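Local coordinates for laccase (Botrytis aclada, PDB 3SQR), which oxidises phenolic substrates such as hydroquinones, probably taking part in lignin breakdown, and passes the electrons through bound copper ions to dioxygen, which is reduced to water, at residues 273-279 / 301-307; 460-464 / 528-532; 256-260 / 315-321. One frame throughout, in Å; residues are numbered along the deposited sequence.

Contacts 1 and 3 belong to the second multicopper-oxidase region of the chain, contact 2 to the third. Along the sequence contact 1 is nested within the loop closed by contact 3, and contact 2 follows both. The centres of contacts 1 and 2 are about 15 Å apart and the two touch: D273 meets I528 and W530, while I307 packs on I528 and P464, so a strand pair of one domain adjoins the copper-binding loop and helix of the next. Contact 3 lies about 22 Å (centre to centre) from contact 1 and 36 Å from contact 2, near the surface, although strand 310-316 directly follows strand 303-305 of contact 1.

Contact 1. Residues 273-279 / 301-307; sequences DSHFEFA and DTLLIGI
The imidazole of H275 lies with one face against the backbone of the opposite strand: I305 O sits 3.8 Å above the plane, over the ring centre, and L304 CD2 meets CE1 at the edge, 3.7 Å away. A chi1 of -165° sets CG beside the carbonyl carbon, carrying the ring across to strand 303-305. The rings of F276 and F278 lead away from the pair, both onto L202, F276 also onto N269 and F278 onto L267; F278 keeps its CB 4.1 Å from I305 CD1. On the other face of the sheet the extended chain of E277 runs beside L304, CG to CD2 3.5 Å, its aliphatic part suiting the leucine. Its carboxylate reaches T302 OG1, although that modelled hydrogen bond is too short to trust; a salt bridge to R365 and a bond from G366 N give the buried acid further partners. Backbone bonds join F276 to I305 in both directions, I305 N to F276 O measuring 2.8 Å. F278 N gives L303 O a more bent bond, and its return partner is weak. This is an antiparallel pair at the margin of a cupredoxin-type beta-sandwich sheet, strand 303-305 being outermost.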
ATOM      1  N   ASP A 273      -5.552   2.749  -9.653  1.00 24.56           N
ATOM      2  CA  ASP A 273      -4.751   3.771 -10.359  1.00 24.31           C
ATOM      3  C   ASP A 273      -5.304   5.119 -10.079  1.00 23.39           C
ATOM      4  O   ASP A 273      -5.978   5.714 -10.914  1.00 23.74           O
ATOM      5  CB  ASP A 273      -4.755   3.501 -11.846  1.00 24.96           C
ATOM      6  CG  ASP A 273      -3.667   4.296 -12.601  1.00 25.94           C
ATOM      7  OD1 ASP A 273      -3.077   5.209 -12.020  1.00 29.70           O
ATOM      8  OD2 ASP A 273      -3.402   3.967 -13.768  1.00 31.03           O
ATOM      9  N   SER A 274      -5.007   5.617  -8.878  1.00 23.47           N
ATOM     10  CA  SER A 274      -5.602   6.825  -8.336  1.00 22.42           C
ATOM     11  C   SER A 274      -4.554   7.591  -7.627  1.00 22.72           C
ATOM     12  O   SER A 274      -3.771   6.992  -6.889  1.00 23.10           O
ATOM     13  CB  SER A 274      -6.741   6.493  -7.337  1.00 22.04           C
ATOM     14  OG  SER A 274      -6.278   5.501  -6.428  1.00 23.96           O
ATOM     15  N   HIS A 275      -4.648   8.906  -7.692  1.00 22.22           N
ATOM     16  CA  HIS A 275      -3.801   9.794  -6.906  1.00 22.09           C
ATOM     17  C   HIS A 275      -4.721  10.757  -6.216  1.00 23.10           C
ATOM     18  O   HIS A 275      -5.679  11.267  -6.835  1.00 22.80           O
ATOM     19  CB  HIS A 275      -2.810  10.590  -7.760  1.00 22.86           C
ATOM     20  CG  HIS A 275      -1.717  11.217  -6.969  1.00 24.26           C
ATOM     21  ND1 HIS A 275      -1.871  12.412  -6.299  1.00 24.61           N
ATOM     22  CD2 HIS A 275      -0.460  10.785  -6.693  1.00 22.91           C
ATOM     23  CE1 HIS A 275      -0.746  12.690  -5.649  1.00 24.22           C
ATOM     24  NE2 HIS A 275       0.135  11.746  -5.908  1.00 23.86           N
ATOM     25  N   PHE A 276      -4.410  11.019  -4.974  1.00 22.46           N
ATOM     26  CA  PHE A 276      -5.240  11.889  -4.148  1.00 22.99           C
ATOM     27  C   PHE A 276      -4.431  13.020  -3.583  1.00 24.24           C
ATOM     28  O   PHE A 276      -3.239  12.938  -3.396  1.00 23.24           O
ATOM     29  CB  PHE A 276      -6.024  11.129  -3.039  1.00 22.85           C
ATOM     30  CG  PHE A 276      -7.002  10.125  -3.578  1.00 22.67           C
ATOM     31  CD1 PHE A 276      -8.240  10.511  -4.060  1.00 24.26           C
ATOM     32  CD2 PHE A 276      -6.653   8.789  -3.641  1.00 24.08           C
ATOM     33  CE1 PHE A 276      -9.126   9.615  -4.565  1.00 23.52           C
ATOM     34  CE2 PHE A 276      -7.527   7.873  -4.145  1.00 22.83           C
ATOM     35  CZ  PHE A 276      -8.782   8.300  -4.640  1.00 24.29           C
ATOM     36  N   GLU A 277      -5.135  14.102  -3.286  1.00 24.45           N
ATOM     37  CA  GLU A 277      -4.593  15.247  -2.577  1.00 23.98           C
ATOM     38  C   GLU A 277      -5.601  15.656  -1.508  1.00 25.19           C
ATOM     39  O   GLU A 277      -6.373  16.629  -1.624  1.00 25.37           O
ATOM     40  CB  GLU A 277      -4.222  16.389  -3.550  1.00 24.55           C
ATOM     41  CG  GLU A 277      -3.359  17.426  -2.849  1.00 21.90           C
ATOM     42  CD  GLU A 277      -3.014  18.629  -3.710  1.00 21.88           C
ATOM     43  OE1 GLU A 277      -3.070  18.449  -4.946  1.00 27.75           O
ATOM     44  OE2 GLU A 277      -2.688  19.732  -3.081  1.00 27.24           O
ATOM     45  N   PHE A 278      -5.631  14.866  -0.445  1.00 24.46           N
ATOM     46  CA  PHE A 278      -6.670  14.910   0.516  1.00 23.91           C
ATOM     47  C   PHE A 278      -6.725  16.265   1.228  1.00 25.27           C
ATOM     48  O   PHE A 278      -5.672  16.802   1.623  1.00 24.49           O
ATOM     49  CB  PHE A 278      -6.434  13.774   1.549  1.00 23.44           C
ATOM     50  CG  PHE A 278      -7.467  13.682   2.587  1.00 23.34           C
ATOM     51  CD1 PHE A 278      -8.634  12.979   2.394  1.00 21.88           C
ATOM     52  CD2 PHE A 278      -7.290  14.323   3.814  1.00 25.25           C
ATOM     53  CE1 PHE A 278      -9.589  12.913   3.385  1.00 22.92           C
ATOM     54  CE2 PHE A 278      -8.258  14.210   4.846  1.00 26.14           C
ATOM     55  CZ  PHE A 278      -9.401  13.530   4.609  1.00 22.76           C
ATOM     56  N   ALA A 279      -7.952  16.727   1.473  1.00 24.49           N
ATOM     57  CA  ALA A 279      -8.138  18.041   2.135  1.00 24.88           C
ATOM     58  C   ALA A 279      -9.480  17.999   2.813  1.00 24.81           C
ATOM     59  O   ALA A 279     -10.370  17.247   2.390  1.00 25.72           O
ATOM     60  CB  ALA A 279      -8.043  19.176   1.089  1.00 25.12           C
ATOM     61  N   ASP A 301      -2.575  22.166   4.261  1.00 29.32           N
ATOM     62  CA  ASP A 301      -3.993  22.240   3.900  1.00 30.43           C
ATOM     63  C   ASP A 301      -4.456  21.085   3.027  1.00 28.66           C
ATOM     64  O   ASP A 301      -5.662  20.800   2.954  1.00 27.97           O
ATOM     65  CB  ASP A 301      -4.280  23.545   3.125  1.00 32.56           C
ATOM     66  CG  ASP A 301      -4.192  24.772   4.002  1.00 36.83           C
ATOM     67  OD1 ASP A 301      -4.630  24.717   5.179  1.00 42.90           O
ATOM     68  OD2 ASP A 301      -3.676  25.785   3.482  1.00 45.86           O
ATOM     69  N   THR A 302      -3.513  20.498   2.310  1.00 27.62           N
ATOM     70  CA  THR A 302      -3.828  19.380   1.417  1.00 26.61           C
ATOM     71  C   THR A 302      -2.700  18.377   1.534  1.00 26.01           C
ATOM     72  O   THR A 302      -1.610  18.714   1.981  1.00 27.32           O
ATOM     73  CB  THR A 302      -4.049  19.773  -0.026  1.00 26.52           C
ATOM     74  OG1 THR A 302      -2.806  19.953  -0.671  1.00 28.10           O
ATOM     75  CG2 THR A 302      -4.890  21.045  -0.157  1.00 27.47           C
ATOM     76  N   LEU A 303      -2.949  17.142   1.124  1.00 25.05           N
ATOM     77  CA  LEU A 303      -1.957  16.074   1.409  1.00 24.42           C
ATOM     78  C   LEU A 303      -1.943  15.114   0.211  1.00 23.20           C
ATOM     79  O   LEU A 303      -2.958  14.398  -0.059  1.00 23.61           O
ATOM     80  CB  LEU A 303      -2.394  15.377   2.679  1.00 26.08           C
ATOM     81  CG  LEU A 303      -1.540  14.254   3.274  1.00 25.90           C
ATOM     82  CD1 LEU A 303      -0.082  14.632   3.309  1.00 25.84           C
ATOM     83  CD2 LEU A 303      -2.044  13.842   4.639  1.00 27.23           C
ATOM     84  N   LEU A 304      -0.825  15.139  -0.511  1.00 22.50           N
ATOM     85  CA  LEU A 304      -0.613  14.357  -1.699  1.00 21.79           C
ATOM     86  C   LEU A 304      -0.393  12.923  -1.239  1.00 22.67           C
ATOM     87  O   LEU A 304       0.409  12.703  -0.345  1.00 22.76           O
ATOM     88  CB  LEU A 304       0.574  14.846  -2.498  1.00 22.35           C
ATOM     89  CG  LEU A 304       0.411  16.238  -3.151  1.00 20.54           C
ATOM     90  CD1 LEU A 304       1.803  16.824  -3.511  1.00 21.62           C
ATOM     91  CD2 LEU A 304      -0.460  16.097  -4.365  1.00 23.76           C
ATOM     92  N   ILE A 305      -1.109  11.980  -1.832  1.00 22.43           N
ATOM     93  CA  ILE A 305      -1.000  10.593  -1.368  1.00 21.66           C
ATOM     94  C   ILE A 305      -1.014   9.698  -2.554  1.00 20.59           C
ATOM     95  O   ILE A 305      -2.006   9.619  -3.334  1.00 22.29           O
ATOM     96  CB  ILE A 305      -2.127  10.123  -0.408  1.00 22.23           C
ATOM     97  CG1 ILE A 305      -2.454  11.136   0.684  1.00 26.34           C
ATOM     98  CG2 ILE A 305      -1.761   8.721   0.202  1.00 21.99           C
ATOM     99  CD1 ILE A 305      -3.661  10.748   1.545  1.00 27.59           C
ATOM    100  N   GLY A 306       0.117   9.057  -2.785  1.00 20.88           N
ATOM    101  CA  GLY A 306       0.188   7.996  -3.773  1.00 21.20           C
ATOM    102  C   GLY A 306      -0.283   6.611  -3.345  1.00 21.36           C
ATOM    103  O   GLY A 306      -0.549   6.375  -2.207  1.00 22.73           O
ATOM    104  N   ILE A 307      -0.469   5.722  -4.306  1.00 22.06           N
ATOM    105  CA  ILE A 307      -1.080   4.442  -4.036  1.00 21.82           C
ATOM    106  C   ILE A 307      -0.237   3.634  -3.067  1.00 20.54           C
ATOM    107  O   ILE A 307       0.950   3.444  -3.273  1.00 23.07           O
ATOM    108  CB  ILE A 307      -1.333   3.589  -5.276  1.00 20.15           C
ATOM    109  CG1 ILE A 307      -2.237   4.326  -6.269  1.00 25.75           C
ATOM    110  CG2 ILE A 307      -2.041   2.261  -4.835  1.00 20.42           C
ATOM    111  CD1 ILE A 307      -2.297   3.641  -7.605  1.00 22.49           C
TER

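Contact 2. Residues 460-464 / 528-532; sequences GIWHP and IAWHA. With CU (copper (II) ion), chain D.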
ATOM      1  N   GLY A 460       6.431  10.210 -18.202  1.00 27.79           N
ATOM      2  CA  GLY A 460       6.281  11.171 -17.168  1.00 28.34           C
ATOM      3  C   GLY A 460       5.188  10.823 -16.128  1.00 28.98           C
ATOM      4  O   GLY A 460       4.683  11.718 -15.453  1.00 30.26           O
ATOM      5  N   ILE A 461       4.910   9.530 -15.952  1.00 27.68           N
ATOM      6  CA  ILE A 461       3.990   9.075 -14.886  1.00 26.62           C
ATOM      7  C   ILE A 461       4.729   9.029 -13.536  1.00 25.55           C
ATOM      8  O   ILE A 461       5.872   8.612 -13.500  1.00 26.07           O
ATOM      9  CB  ILE A 461       3.406   7.706 -15.180  1.00 26.96           C
ATOM     10  CG1 ILE A 461       2.426   7.753 -16.403  1.00 27.03           C
ATOM     11  CG2 ILE A 461       2.635   7.226 -13.898  1.00 25.15           C
ATOM     12  CD1 ILE A 461       2.241   6.419 -17.141  1.00 25.81           C
ATOM     13  N   TRP A 462       4.095   9.469 -12.449  1.00 25.30           N
ATOM     14  CA  TRP A 462       4.712   9.339 -11.100  1.00 24.77           C
ATOM     15  C   TRP A 462       4.303   8.002 -10.455  1.00 26.01           C
ATOM     16  O   TRP A 462       3.137   7.855 -10.029  1.00 25.47           O
ATOM     17  CB  TRP A 462       4.274  10.513 -10.209  1.00 25.19           C
ATOM     18  CG  TRP A 462       4.898  11.789 -10.599  1.00 27.18           C
ATOM     19  CD1 TRP A 462       4.753  12.437 -11.786  1.00 30.22           C
ATOM     20  CD2 TRP A 462       5.781  12.599  -9.803  1.00 30.25           C
ATOM     21  NE1 TRP A 462       5.454  13.619 -11.768  1.00 32.58           N
ATOM     22  CE2 TRP A 462       6.122  13.725 -10.576  1.00 27.85           C
ATOM     23  CE3 TRP A 462       6.303  12.475  -8.519  1.00 29.08           C
ATOM     24  CZ2 TRP A 462       6.973  14.727 -10.111  1.00 30.66           C
ATOM     25  CZ3 TRP A 462       7.169  13.491  -8.038  1.00 32.08           C
ATOM     26  CH2 TRP A 462       7.482  14.593  -8.840  1.00 30.44           C
ATOM     27  N   HIS A 463       5.205   7.014 -10.483  1.00 25.54           N
ATOM     28  CA  HIS A 463       4.918   5.625 -10.135  1.00 24.99           C
ATOM     29  C   HIS A 463       5.140   5.411  -8.643  1.00 23.43           C
ATOM     30  O   HIS A 463       6.233   5.680  -8.148  1.00 23.35           O
ATOM     31  CB  HIS A 463       5.806   4.622 -10.893  1.00 25.25           C
ATOM     32  CG  HIS A 463       5.731   4.746 -12.380  1.00 26.68           C
ATOM     33  ND1 HIS A 463       4.861   4.003 -13.138  1.00 22.05           N
ATOM     34  CD2 HIS A 463       6.414   5.540 -13.250  1.00 26.64           C
ATOM     35  CE1 HIS A 463       4.986   4.344 -14.419  1.00 26.04           C
ATOM     36  NE2 HIS A 463       5.953   5.242 -14.513  1.00 24.39           N
ATOM     37  N   PRO A 464       4.086   5.000  -7.906  1.00 22.68           N
ATOM     38  CA  PRO A 464       4.249   4.740  -6.458  1.00 22.62           C
ATOM     39  C   PRO A 464       5.022   3.449  -6.229  1.00 23.74           C
ATOM     40  O   PRO A 464       4.521   2.344  -6.485  1.00 24.93           O
ATOM     41  CB  PRO A 464       2.816   4.625  -5.970  1.00 22.31           C
ATOM     42  CG  PRO A 464       2.059   4.084  -7.212  1.00 22.85           C
ATOM     43  CD  PRO A 464       2.697   4.785  -8.363  1.00 22.09           C
ATOM     44  N   ILE A 528       0.644   0.878  -8.805  1.00 22.63           N
ATOM     45  CA  ILE A 528      -0.479   1.034  -9.731  1.00 21.03           C
ATOM     46  C   ILE A 528      -0.745  -0.399 -10.229  1.00 21.37           C
ATOM     47  O   ILE A 528       0.154  -1.037 -10.797  1.00 22.54           O
ATOM     48  CB  ILE A 528      -0.157   1.983 -10.877  1.00 19.33           C
ATOM     49  CG1 ILE A 528       0.008   3.421 -10.391  1.00 22.35           C
ATOM     50  CG2 ILE A 528      -1.289   1.863 -11.981  1.00 22.32           C
ATOM     51  CD1 ILE A 528       0.618   4.408 -11.445  1.00 22.74           C
ATOM     52  N   ALA A 529      -1.913  -0.942  -9.915  1.00 21.37           N
ATOM     53  CA  ALA A 529      -2.138  -2.336 -10.086  1.00 22.75           C
ATOM     54  C   ALA A 529      -1.927  -2.758 -11.529  1.00 22.66           C
ATOM     55  O   ALA A 529      -1.350  -3.810 -11.759  1.00 21.90           O
ATOM     56  CB  ALA A 529      -3.576  -2.760  -9.578  1.00 23.61           C
ATOM     57  N   TRP A 530      -2.383  -1.937 -12.479  1.00 22.25           N
ATOM     58  CA  TRP A 530      -2.112  -2.247 -13.876  1.00 23.67           C
ATOM     59  C   TRP A 530      -0.636  -2.376 -14.153  1.00 23.24           C
ATOM     60  O   TRP A 530      -0.268  -3.314 -14.878  1.00 23.10           O
ATOM     61  CB  TRP A 530      -2.709  -1.224 -14.815  1.00 23.89           C
ATOM     62  CG  TRP A 530      -4.133  -0.856 -14.540  1.00 22.60           C
ATOM     63  CD1 TRP A 530      -4.603   0.360 -14.241  1.00 25.85           C
ATOM     64  CD2 TRP A 530      -5.273  -1.723 -14.618  1.00 23.47           C
ATOM     65  NE1 TRP A 530      -5.963   0.332 -14.127  1.00 27.22           N
ATOM     66  CE2 TRP A 530      -6.389  -0.939 -14.390  1.00 25.71           C
ATOM     67  CE3 TRP A 530      -5.445  -3.066 -14.987  1.00 26.08           C
ATOM     68  CZ2 TRP A 530      -7.684  -1.459 -14.432  1.00 27.00           C
ATOM     69  CZ3 TRP A 530      -6.701  -3.579 -15.018  1.00 28.28           C
ATOM     70  CH2 TRP A 530      -7.802  -2.764 -14.728  1.00 23.08           C
ATOM     71  N   HIS A 531       0.177  -1.482 -13.580  1.00 23.55           N
ATOM     72  CA  HIS A 531       1.621  -1.459 -13.860  1.00 24.19           C
ATOM     73  C   HIS A 531       2.302  -2.647 -13.224  1.00 24.17           C
ATOM     74  O   HIS A 531       3.128  -3.305 -13.857  1.00 26.23           O
ATOM     75  CB  HIS A 531       2.239  -0.149 -13.387  1.00 24.59           C
ATOM     76  CG  HIS A 531       1.721   1.046 -14.135  1.00 24.05           C
ATOM     77  ND1 HIS A 531       2.164   2.315 -13.914  1.00 23.18           N
ATOM     78  CD2 HIS A 531       0.759   1.151 -15.090  1.00 23.53           C
ATOM     79  CE1 HIS A 531       1.529   3.153 -14.714  1.00 24.49           C
ATOM     80  NE2 HIS A 531       0.682   2.459 -15.457  1.00 23.56           N
ATOM     81  N   ALA A 532       1.901  -2.987 -12.011  1.00 24.29           N
ATOM     82  CA  ALA A 532       2.379  -4.211 -11.389  1.00 23.05           C
ATOM     83  C   ALA A 532       2.080  -5.419 -12.231  1.00 23.41           C
ATOM     84  O   ALA A 532       2.940  -6.264 -12.475  1.00 22.46           O
ATOM     85  CB  ALA A 532       1.769  -4.366  -9.925  1.00 24.14           C
TER
HETATM   86 CU    CU D 544       3.525   2.665 -12.457  1.00 25.39          CU
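H463 and H531 meet through the copper ion that both bind, each by ND1 at 2.0 Å. The two ND1 atoms stand 3.3 Å apart without a hydrogen bond, because each offers its lone pair to the metal. The rings meet rim to rim, neither over the other, with their planes at 49°. C526 supplies the third ligand through SG, completing the two-histidine, one-cysteine set of a type 1 copper site.

Apolar side chains close round this first shell. I528 brings CD1 to 3.5 Å from the copper, a contact without a bond, since a methyl group has nothing to donate. L536, which touches H463, probably occupies the axial position of laccases, and it too lacks a donor atom. Each imidazole is also covered from within its own segment: I461 CG2 lies 3.8 Å above the centre of the H463 ring, and I528 CG2 lies over the centre of the H531 ring. I461 spans the gap as well, its CD1 being 4.1 Å from H531 CE1. W404 meets both histidines, the H463 ring edge-to-face. With CG beside the backbone N in each histidine (chi1 -56° in H463, -65° in H531), the rings are carried in from strand and helix to the same metal.

Farther out, the rigid ring of P464 crosses I528 at about a right angle, CD to CG1 3.6 Å. I528 is the N-cap residue, and its O accepts a bond from A532 N.

The segment 460-464 leads into strand 463-467, which bonds through H463 to L504 of neighbouring strand 501-504 and through P464 to H527, just beyond strand 520-526. Helix 529-533 follows at once, with W530 packed against helix 210-217.

Contact 3. Residues 256-260 / 315-321; sequences TFVEG and VEANAAA
F257 points its side chain at the end of strand 310-316 and carries the apolar half of this contact. Its CD2 lies 3.6 Å from A317 CB, and CE2 lies 3.8 Å from V315 CG1. The ring reaches them with CG anti to the carbonyl carbon (chi1 -83°), and chi2 of -5° turns its plane nearly into line with the CA–CB bond. V315 meets it crosswise through CG1. The small methyl of A317 fits between the phenylalanine and the backbone, its CB also 3.4 Å from V258 O.

The E259 chain leaves CA with CG opposite the backbone N, then bends at chi2 (83°), which folds the carboxylate back over residues 317-319. OE2 then stands 3.2 Å from A317 O, an approach of two acceptors and no hydrogen bond. A317 O is instead gripped by G260 N at 2.9 Å, a nearly straight bond whose donor lies above the carbonyl plane. The positive phi of G260 suits glycine here, and A317 is itself the centre of an inverse gamma turn, with a weak bond from N318 N to E316 O.

The contact thus ties the connection between strands 254-256 and 262-269 to the chain leaving strand 310-316. Y263 of strand 262-269 stacks on F257, while Y349, just past strand 344-348, touches E259 and A317.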
ATOM      1  N   THR A 256     -18.065  12.796  11.676  1.00 27.94           N
ATOM      2  CA  THR A 256     -18.577  13.772  12.662  1.00 28.25           C
ATOM      3  C   THR A 256     -17.537  14.251  13.600  1.00 29.50           C
ATOM      4  O   THR A 256     -16.828  13.443  14.223  1.00 30.73           O
ATOM      5  CB  THR A 256     -19.706  13.146  13.427  1.00 28.38           C
ATOM      6  OG1 THR A 256     -20.717  12.867  12.486  1.00 32.11           O
ATOM      7  CG2 THR A 256     -20.237  14.134  14.510  1.00 32.79           C
ATOM      8  N   PHE A 257     -17.424  15.573  13.746  1.00 28.54           N
ATOM      9  CA  PHE A 257     -16.502  16.146  14.662  1.00 29.52           C
ATOM     10  C   PHE A 257     -17.301  16.827  15.806  1.00 32.26           C
ATOM     11  O   PHE A 257     -18.387  17.407  15.579  1.00 31.53           O
ATOM     12  CB  PHE A 257     -15.631  17.234  14.052  1.00 30.79           C
ATOM     13  CG  PHE A 257     -14.429  16.773  13.302  1.00 29.13           C
ATOM     14  CD1 PHE A 257     -14.042  15.421  13.250  1.00 31.14           C
ATOM     15  CD2 PHE A 257     -13.686  17.690  12.602  1.00 28.19           C
ATOM     16  CE1 PHE A 257     -12.912  15.071  12.523  1.00 30.28           C
ATOM     17  CE2 PHE A 257     -12.545  17.323  11.865  1.00 30.30           C
ATOM     18  CZ  PHE A 257     -12.181  16.010  11.853  1.00 28.49           C
ATOM     19  N   VAL A 258     -16.750  16.685  16.993  1.00 31.69           N
ATOM     20  CA  VAL A 258     -17.117  17.432  18.190  1.00 33.75           C
ATOM     21  C   VAL A 258     -16.144  18.600  18.382  1.00 33.99           C
ATOM     22  O   VAL A 258     -14.926  18.500  18.413  1.00 32.18           O
ATOM     23  CB  VAL A 258     -17.104  16.532  19.450  1.00 32.28           C
ATOM     24  CG1 VAL A 258     -17.337  17.456  20.745  1.00 35.43           C
ATOM     25  CG2 VAL A 258     -18.139  15.434  19.359  1.00 33.26           C
ATOM     26  N   GLU A 259     -16.716  19.785  18.502  1.00 34.13           N
ATOM     27  CA  GLU A 259     -15.945  20.966  18.501  1.00 34.61           C
ATOM     28  C   GLU A 259     -14.876  20.921  19.625  1.00 34.62           C
ATOM     29  O   GLU A 259     -15.164  20.479  20.723  1.00 35.03           O
ATOM     30  CB  GLU A 259     -16.954  22.147  18.672  1.00 35.23           C
ATOM     31  CG  GLU A 259     -16.280  23.410  18.772  1.00 34.87           C
ATOM     32  CD  GLU A 259     -15.881  24.052  17.473  1.00 34.89           C
ATOM     33  OE1 GLU A 259     -16.616  24.022  16.464  1.00 40.28           O
ATOM     34  OE2 GLU A 259     -14.824  24.670  17.480  1.00 38.06           O
ATOM     35  N   GLY A 260     -13.661  21.345  19.311  1.00 34.94           N
ATOM     36  CA  GLY A 260     -12.521  21.363  20.243  1.00 36.47           C
ATOM     37  C   GLY A 260     -11.784  20.028  20.394  1.00 36.25           C
ATOM     38  O   GLY A 260     -10.764  19.976  21.051  1.00 37.14           O
ATOM     39  N   VAL A 315      -6.392  16.293  13.187  1.00 24.70           N
ATOM     40  CA  VAL A 315      -7.228  17.424  12.746  1.00 25.56           C
ATOM     41  C   VAL A 315      -7.948  17.889  14.019  1.00 25.86           C
ATOM     42  O   VAL A 315      -8.645  17.098  14.681  1.00 26.59           O
ATOM     43  CB  VAL A 315      -8.227  17.084  11.697  1.00 26.62           C
ATOM     44  CG1 VAL A 315      -8.916  18.414  11.256  1.00 25.74           C
ATOM     45  CG2 VAL A 315      -7.556  16.478  10.487  1.00 26.85           C
ATOM     46  N   GLU A 316      -7.779  19.173  14.316  1.00 28.94           N
ATOM     47  CA  GLU A 316      -8.517  19.807  15.409  1.00 29.16           C
ATOM     48  C   GLU A 316      -9.777  20.443  14.843  1.00 28.14           C
ATOM     49  O   GLU A 316      -9.728  21.141  13.809  1.00 28.43           O
ATOM     50  CB  GLU A 316      -7.629  20.810  16.159  1.00 31.16           C
ATOM     51  CG  GLU A 316      -8.368  21.473  17.270  1.00 33.72           C
ATOM     52  CD  GLU A 316      -7.437  22.313  18.105  1.00 41.60           C
ATOM     53  OE1 GLU A 316      -6.550  22.950  17.504  1.00 41.62           O
ATOM     54  OE2 GLU A 316      -7.601  22.305  19.355  1.00 47.49           O
ATOM     55  N   ALA A 317     -10.885  20.074  15.477  1.00 28.67           N
ATOM     56  CA  ALA A 317     -12.214  20.446  15.082  1.00 29.08           C
ATOM     57  C   ALA A 317     -12.424  21.876  15.683  1.00 31.04           C
ATOM     58  O   ALA A 317     -13.225  22.049  16.578  1.00 33.81           O
ATOM     59  CB  ALA A 317     -13.218  19.478  15.646  1.00 27.98           C
ATOM     60  N   ASN A 318     -11.705  22.823  15.127  1.00 33.45           N
ATOM     61  CA  ASN A 318     -11.711  24.218  15.611  1.00 36.33           C
ATOM     62  C   ASN A 318     -12.387  25.178  14.617  1.00 37.38           C
ATOM     63  O   ASN A 318     -12.101  26.383  14.633  1.00 40.09           O
ATOM     64  CB  ASN A 318     -10.268  24.705  15.880  1.00 37.38           C
ATOM     65  CG  ASN A 318      -9.346  24.626  14.663  1.00 39.79           C
ATOM     66  OD1 ASN A 318      -9.719  24.188  13.559  1.00 46.79           O
ATOM     67  ND2 ASN A 318      -8.105  25.060  14.867  1.00 45.04           N
ATOM     68  N   ALA A 319     -13.191  24.657  13.703  1.00 36.21           N
ATOM     69  CA  ALA A 319     -13.922  25.506  12.759  1.00 36.34           C
ATOM     70  C   ALA A 319     -15.309  25.846  13.299  1.00 35.90           C
ATOM     71  O   ALA A 319     -15.835  25.245  14.271  1.00 35.08           O
ATOM     72  CB  ALA A 319     -14.030  24.855  11.340  1.00 35.34           C
ATOM     73  N   ALA A 320     -15.902  26.861  12.644  1.00 37.36           N
ATOM     74  CA  ALA A 320     -17.306  27.152  12.847  1.00 37.79           C
ATOM     75  C   ALA A 320     -18.020  25.838  12.607  1.00 37.90           C
ATOM     76  O   ALA A 320     -17.667  25.129  11.620  1.00 38.46           O
ATOM     77  CB  ALA A 320     -17.769  28.199  11.825  1.00 38.86           C
ATOM     78  N   ALA A 321     -18.945  25.488  13.501  1.00 36.52           N
ATOM     79  CA  ALA A 321     -19.731  24.284  13.360  1.00 36.52           C
ATOM     80  C   ALA A 321     -20.580  24.343  12.094  1.00 37.47           C
ATOM     81  O   ALA A 321     -21.447  25.200  11.922  1.00 38.31           O
ATOM     82  CB  ALA A 321     -20.605  24.005  14.577  1.00 36.49           C
TER